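Local coordinates for protein general negative regulator of transcription subunit 2 (Saccharomyces cerevisiae, PDB 4BY6) that acts as a core component of the CCR4-NOT complex, the major cytoplasmic mRNA deadenylase, and is required for the integrity of that complex, at residues E[72-75]-E[76-80]. Numbering follows the deposited sequence.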
loop_
_atom_site.group_PDB
_atom_site.type_symbol
_atom_site.label_atom_id
_atom_site.label_comp_id
_atom_site.label_asym_id
_atom_site.label_seq_id
_atom_site.Cartn_x
_atom_site.Cartn_y
_atom_site.Cartn_z
ATOM N N PHE E 72 -10.078 -10.071 2.736
ATOM C CA PHE E 72 -10.797 -11.039 1.908
ATOM C C PHE E 72 -12.147 -11.375 2.519
ATOM O O PHE E 72 -12.341 -11.253 3.727
ATOM C CB PHE E 72 -9.977 -12.312 1.693
ATOM C CG PHE E 72 -9.752 -13.100 2.939
ATOM C CD1 PHE E 72 -10.570 -14.171 3.251
ATOM C CD2 PHE E 72 -8.723 -12.776 3.802
ATOM C CE1 PHE E 72 -10.362 -14.905 4.394
ATOM C CE2 PHE E 72 -8.518 -13.505 4.947
ATOM C CZ PHE E 72 -9.340 -14.569 5.242
ATOM N N PHE E 73 -13.080 -11.802 1.677
ATOM C CA PHE E 73 -14.433 -12.050 2.149
ATOM C C PHE E 73 -14.762 -13.535 2.325
ATOM O O PHE E 73 -14.597 -14.343 1.405
ATOM C CB PHE E 73 -15.443 -11.423 1.204
ATOM C CG PHE E 73 -16.849 -11.688 1.597
ATOM C CD1 PHE E 73 -17.339 -11.207 2.801
ATOM C CD2 PHE E 73 -17.669 -12.460 0.798
ATOM C CE1 PHE E 73 -18.627 -11.458 3.179
ATOM C CE2 PHE E 73 -18.953 -12.720 1.172
ATOM C CZ PHE E 73 -19.437 -12.216 2.362
ATOM N N THR E 74 -15.231 -13.878 3.520
ATOM C CA THR E 74 -15.674 -15.232 3.833
ATOM C C THR E 74 -17.157 -15.245 4.133
ATOM O O THR E 74 -17.572 -14.764 5.183
ATOM C CB THR E 74 -14.948 -15.793 5.048
ATOM O OG1 THR E 74 -13.543 -15.866 4.786
ATOM C CG2 THR E 74 -15.490 -17.149 5.398
ATOM N N PRO E 75 -17.969 -15.777 3.213
ATOM C CA PRO E 75 -19.409 -15.894 3.476
ATOM C C PRO E 75 -19.653 -16.855 4.638
ATOM O O PRO E 75 -18.826 -17.753 4.866
ATOM C CB PRO E 75 -19.971 -16.455 2.168
ATOM C CG PRO E 75 -18.878 -16.262 1.155
ATOM C CD PRO E 75 -17.595 -16.348 1.912
ATOM N N GLU E 76 -20.774 -16.702 5.337
ATOM C CA GLU E 76 -21.010 -17.514 6.523
ATOM C C GLU E 76 -21.123 -19.006 6.165
ATOM O O GLU E 76 -20.791 -19.880 6.969
ATOM C CB GLU E 76 -22.262 -17.016 7.252
ATOM C CG GLU E 76 -22.331 -17.407 8.729
ATOM C CD GLU E 76 -23.549 -16.840 9.444
ATOM O OE1 GLU E 76 -24.479 -16.359 8.758
ATOM O OE2 GLU E 76 -23.571 -16.865 10.697
ATOM N N SER E 77 -21.560 -19.280 4.939
ATOM C CA SER E 77 -21.715 -20.646 4.456
ATOM C C SER E 77 -20.379 -21.344 4.309
ATOM O O SER E 77 -20.352 -22.563 4.113
ATOM C CB SER E 77 -22.461 -20.677 3.119
ATOM O OG SER E 77 -21.890 -19.774 2.191
ATOM N N PHE E 78 -19.284 -20.575 4.357
ATOM C CA PHE E 78 -17.932 -21.147 4.316
ATOM C C PHE E 78 -17.528 -21.767 5.648
ATOM O O PHE E 78 -16.570 -22.536 5.720
ATOM C CB PHE E 78 -16.895 -20.094 3.945
ATOM C CG PHE E 78 -16.722 -19.890 2.479
ATOM C CD1 PHE E 78 -17.741 -20.172 1.595
ATOM C CD2 PHE E 78 -15.513 -19.435 1.975
ATOM C CE1 PHE E 78 -17.566 -19.982 0.238
ATOM C CE2 PHE E 78 -15.337 -19.244 0.622
ATOM C CZ PHE E 78 -16.369 -19.518 -0.247
ATOM N N THR E 79 -18.265 -21.432 6.697
ATOM C CA THR E 79 -17.924 -21.857 8.041
ATOM C C THR E 79 -19.009 -22.737 8.669
ATOM O O THR E 79 -20.187 -22.634 8.317
ATOM C CB THR E 79 -17.723 -20.650 8.933
ATOM O OG1 THR E 79 -18.988 -19.987 9.112
ATOM C CG2 THR E 79 -16.746 -19.707 8.285
ATOM N N ASN E 80 -18.596 -23.548 9.640
ATOM C CA ASN E 80 -19.450 -24.527 10.305
ATOM C C ASN E 80 -20.102 -25.508 9.326
ATOM O O ASN E 80 -21.307 -25.749 9.368
ATOM C CB ASN E 80 -20.509 -23.821 11.147
ATOM C CG ASN E 80 -19.898 -23.041 12.290
ATOM O OD1 ASN E 80 -19.308 -23.622 13.202
ATOM N ND2 ASN E 80 -20.033 -21.717 12.249
#
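P75 lies against the ring of F78 in a CH-pi contact at the start of a short 3-10 turn. The delta carbon does the touching: CD of P75 stands 3.6 Å from the centroid of the F78 ring, only 8° off the ring normal, and is thus centred over one face. CG of P75 lies toward the CD1-CE1 side of the ring, 4.0 Å from CE1 of F78. The ring reaches this position because CG of F78 is anti to its own carbonyl carbon (chi1 -85°), which swings the phenyl group back along the chain to P75, three residues earlier. T74 adds a methyl beside the root of the aromatic side chain. With OG1 at chi1 -62°, CG2 falls anti to the T74 backbone N, lies 3.6 Å from CB of F78 and meets the ring obliquely, while CG2 of T79 comes up to the same methyl at 4.1 Å.

The backbone closes the same turn: N of F78 donates to O of P75 at 2.9 Å, the i to i+3 bond of the 3-10 segment 76-78. One residue on, O of E76 accepts twice from T79, from its backbone N and from its hydroxyl OG1 at 2.8 Å, which pins the T79 side chain back onto the turn.

Two other proteins of the assembly meet this loop, which links helices 35-40 and 101-104: one at F78 and S77, the other at F73 and T74. An aromatic side chain of the first meets F78 edge-to-face, and an acidic one hydrogen-bonds OG of S77. The CH-pi contact and the short backbone bonds probably steady the turn together, consistent with a linker whose turn sets F78 and S77 toward the neighbouring protein.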